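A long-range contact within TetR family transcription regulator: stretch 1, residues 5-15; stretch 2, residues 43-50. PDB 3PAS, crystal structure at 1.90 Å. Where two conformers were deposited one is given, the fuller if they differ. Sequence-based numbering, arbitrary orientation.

Stretch 1, residues 5-15: RDDSKRIAFLE
Stretch 2 (43-50) ATLYIYYE

Stretch 1 is helical throughout, with phi/psi near -65/-40 and i-to-i+4 bonds such as Phe13 N to Lys9 O (3.1 Å). Stretch 2 enters as helix; its backbone leaves helical values at Tyr49 (-133/130). The helix axes approach to 10.1 Å, their N-to-C directions 111° apart. Register is set by two CA–CA distances, Arg10 to Tyr48 at 6.8 Å and Phe13 to Leu45 at 7.1 Å; 519 Å² is buried in total.

Tyr48 is the knob. Its CA-to-CB bond points toward stretch 1, and chi1 -56° (m) with chi2 -75° seats the ring among Asp6, Lys9, Arg10 and Phe13. Asp6 OD2 lies 3.5 Å from Tyr48 CE1, at the ring edge, where aromatic hydrogens carry slight positive charge. Lys9 (m, m, t, p) lays its aliphatic part alongside, with CG 3.5 Å from Tyr48 OH.

Arg10's CA-to-CB bond points sideways, but chi1 -79° (m) with chi2 178° and chi3 -177° (both t) brings its end nearer stretch 2, and chi4 -85° turns the guanidinium so that one face meets Tyr48 CD1, 3.7 Å from Arg10 NE. Within the helix, Asp6 (chi1 -173°, t) forms a salt bridge through OD1 to Arg10 NE at 2.8 Å. Arg10 NH1 also donates a weak hydrogen bond to Tyr48 O (3.3 Å, 129°).

Phe13's CA-to-CB bond points toward stretch 2; chi1 is -66° (m) and chi2 -62°. Leu45 CA sits over its ring face, 3.8 Å from the centroid and 28° off the normal, a CH-pi contact; Thr44 CG2 approaches the edge, 3.8 Å from Phe13 CZ. Phe13 CE2 also packs 3.8 Å from Tyr48 CD2.

Tyr49 (chi1 -58°, m; chi2 -74°) brings its ring end back to stretch 1: its OH lies 3.5 Å from Arg10 CG, and its CZ is 4.2 Å from Leu14 CD2, an apolar contact.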

# COMPACT_ATOMS: atom_id res chain seq x y z
N ARG B 5 -14.04 -25.00 -25.85
CA ARG B 5 -13.97 -23.86 -26.76
C ARG B 5 -14.72 -22.67 -26.12
O ARG B 5 -14.43 -21.51 -26.42
CB ARG B 5 -14.57 -24.18 -28.14
N ASP B 6 -15.68 -22.98 -25.26
CA ASP B 6 -16.45 -21.99 -24.50
C ASP B 6 -15.55 -21.32 -23.48
O ASP B 6 -15.55 -20.09 -23.33
CB ASP B 6 -17.62 -22.67 -23.78
CG ASP B 6 -18.58 -21.68 -23.11
OD1 ASP B 6 -18.25 -21.13 -22.03
OD2 ASP B 6 -19.69 -21.50 -23.65
N ASP B 7 -14.79 -22.16 -22.77
CA ASP B 7 -13.83 -21.66 -21.81
C ASP B 7 -12.85 -20.70 -22.51
O ASP B 7 -12.53 -19.66 -21.97
CB ASP B 7 -13.11 -22.80 -21.09
CG ASP B 7 -14.00 -23.52 -20.05
OD1 ASP B 7 -14.95 -22.91 -19.50
OD2 ASP B 7 -13.71 -24.70 -19.77
N SER B 8 -12.45 -20.99 -23.75
CA SER B 8 -11.47 -20.16 -24.44
C SER B 8 -11.94 -18.76 -24.90
O SER B 8 -11.16 -17.79 -24.88
CB SER B 8 -10.90 -20.93 -25.63
OG SER B 8 -10.26 -20.06 -26.54
N LYS B 9 -13.18 -18.65 -25.37
CA LYS B 9 -13.73 -17.34 -25.71
C LYS B 9 -13.90 -16.59 -24.39
O LYS B 9 -13.58 -15.40 -24.30
CB LYS B 9 -15.11 -17.47 -26.39
CG LYS B 9 -15.12 -18.09 -27.76
CD LYS B 9 -14.78 -17.09 -28.82
CE LYS B 9 -15.00 -17.67 -30.19
NZ LYS B 9 -16.43 -17.85 -30.49
N ARG B 10 -14.37 -17.28 -23.37
CA ARG B 10 -14.57 -16.66 -22.07
C ARG B 10 -13.25 -16.11 -21.55
O ARG B 10 -13.19 -14.98 -21.13
CB ARG B 10 -15.18 -17.60 -21.03
CG ARG B 10 -16.70 -17.79 -21.16
CD ARG B 10 -17.27 -18.78 -20.11
NE ARG B 10 -18.72 -18.98 -20.34
CZ ARG B 10 -19.69 -18.19 -19.86
NH1 ARG B 10 -19.39 -17.13 -19.11
NH2 ARG B 10 -20.97 -18.42 -20.15
N ILE B 11 -12.20 -16.93 -21.58
CA ILE B 11 -10.85 -16.53 -21.16
C ILE B 11 -10.36 -15.30 -21.93
O ILE B 11 -9.69 -14.41 -21.35
CB ILE B 11 -9.83 -17.70 -21.33
CG1 ILE B 11 -10.15 -18.82 -20.34
CG2 ILE B 11 -8.36 -17.24 -21.10
CD1 ILE B 11 -9.83 -18.47 -18.94
N ALA B 12 -10.68 -15.22 -23.21
CA ALA B 12 -10.27 -14.10 -24.02
C ALA B 12 -10.89 -12.83 -23.46
O ALA B 12 -10.19 -11.80 -23.30
CB ALA B 12 -10.61 -14.28 -25.51
N PHE B 13 -12.18 -12.90 -23.11
CA PHE B 13 -12.85 -11.73 -22.52
C PHE B 13 -12.41 -11.38 -21.11
O PHE B 13 -12.27 -10.20 -20.80
CB PHE B 13 -14.38 -11.89 -22.55
CG PHE B 13 -14.97 -11.91 -23.95
CD1 PHE B 13 -14.84 -10.82 -24.80
CD2 PHE B 13 -15.64 -13.03 -24.39
CE1 PHE B 13 -15.37 -10.85 -26.07
CE2 PHE B 13 -16.20 -13.05 -25.66
CZ PHE B 13 -16.06 -11.95 -26.51
N LEU B 14 -12.20 -12.40 -20.27
CA LEU B 14 -11.77 -12.20 -18.93
C LEU B 14 -10.36 -11.57 -18.90
O LEU B 14 -10.14 -10.60 -18.21
CB LEU B 14 -11.80 -13.52 -18.15
CG LEU B 14 -13.19 -14.13 -17.96
CD1 LEU B 14 -13.12 -15.62 -17.68
CD2 LEU B 14 -13.96 -13.33 -16.90
N GLU B 15 -9.45 -12.10 -19.71
CA GLU B 15 -8.10 -11.55 -19.82
C GLU B 15 -8.10 -10.13 -20.41
O GLU B 15 -7.37 -9.26 -19.94
CB GLU B 15 -7.25 -12.51 -20.68
CG GLU B 15 -6.80 -13.76 -19.93
CD GLU B 15 -5.76 -13.47 -18.81
OE1 GLU B 15 -5.11 -12.39 -18.80
OE2 GLU B 15 -5.60 -14.32 -17.93
N ALA B 43 -21.28 -8.40 -29.76
CA ALA B 43 -22.36 -9.42 -29.86
C ALA B 43 -21.86 -10.73 -29.28
O ALA B 43 -22.55 -11.37 -28.51
CB ALA B 43 -22.89 -9.61 -31.38
N THR B 44 -20.62 -11.08 -29.57
CA THR B 44 -20.01 -12.28 -29.01
C THR B 44 -19.83 -12.19 -27.50
O THR B 44 -20.11 -13.14 -26.79
CB THR B 44 -18.67 -12.61 -29.71
OG1 THR B 44 -18.94 -12.82 -31.10
CG2 THR B 44 -18.03 -13.86 -29.11
N LEU B 45 -19.31 -11.07 -27.02
CA LEU B 45 -19.16 -10.84 -25.62
C LEU B 45 -20.49 -11.09 -24.91
O LEU B 45 -20.52 -11.79 -23.87
CB LEU B 45 -18.64 -9.41 -25.37
CG LEU B 45 -18.26 -9.07 -23.93
CD1 LEU B 45 -17.15 -7.94 -23.84
CD2 LEU B 45 -19.50 -8.66 -23.13
N TYR B 46 -21.57 -10.52 -25.44
CA TYR B 46 -22.86 -10.71 -24.82
C TYR B 46 -23.38 -12.16 -24.79
O TYR B 46 -24.30 -12.48 -24.04
CB TYR B 46 -23.91 -9.79 -25.42
CG TYR B 46 -23.67 -8.29 -25.18
CD1 TYR B 46 -23.40 -7.78 -23.92
CD2 TYR B 46 -23.72 -7.40 -26.24
CE1 TYR B 46 -23.22 -6.43 -23.72
CE2 TYR B 46 -23.52 -6.04 -26.05
CZ TYR B 46 -23.28 -5.57 -24.79
OH TYR B 46 -23.08 -4.25 -24.63
N ILE B 47 -22.81 -13.03 -25.59
CA ILE B 47 -23.18 -14.47 -25.48
C ILE B 47 -22.81 -14.98 -24.06
O ILE B 47 -23.55 -15.74 -23.41
CB ILE B 47 -22.46 -15.34 -26.54
CG1 ILE B 47 -22.85 -14.91 -27.95
CG2 ILE B 47 -22.80 -16.80 -26.32
CD1 ILE B 47 -22.08 -15.58 -29.10
N TYR B 48 -21.68 -14.51 -23.58
CA TYR B 48 -21.12 -15.01 -22.33
C TYR B 48 -21.39 -14.16 -21.10
O TYR B 48 -21.50 -14.69 -19.99
CB TYR B 48 -19.62 -15.17 -22.52
CG TYR B 48 -19.31 -16.05 -23.68
CD1 TYR B 48 -19.48 -17.43 -23.61
CD2 TYR B 48 -18.94 -15.52 -24.88
CE1 TYR B 48 -19.21 -18.25 -24.73
CE2 TYR B 48 -18.69 -16.30 -25.99
CZ TYR B 48 -18.82 -17.66 -25.91
OH TYR B 48 -18.57 -18.39 -27.03
N TYR B 49 -21.48 -12.84 -21.30
CA TYR B 49 -21.63 -11.88 -20.20
C TYR B 49 -22.75 -10.93 -20.55
O TYR B 49 -22.75 -10.38 -21.65
CB TYR B 49 -20.31 -11.15 -19.95
CG TYR B 49 -19.24 -12.16 -19.64
CD1 TYR B 49 -19.21 -12.81 -18.39
CD2 TYR B 49 -18.32 -12.53 -20.59
CE1 TYR B 49 -18.34 -13.79 -18.15
CE2 TYR B 49 -17.39 -13.50 -20.34
CZ TYR B 49 -17.41 -14.12 -19.13
OH TYR B 49 -16.50 -15.11 -18.87
N GLU B 50 -23.67 -10.73 -19.63
CA GLU B 50 -24.87 -9.94 -19.94
C GLU B 50 -24.61 -8.47 -20.12
O GLU B 50 -25.29 -7.80 -20.92
CB GLU B 50 -25.97 -10.18 -18.89
CG GLU B 50 -26.42 -11.64 -18.91
CD GLU B 50 -27.39 -12.01 -17.80
OE1 GLU B 50 -28.50 -11.46 -17.83
OE2 GLU B 50 -27.06 -12.89 -16.95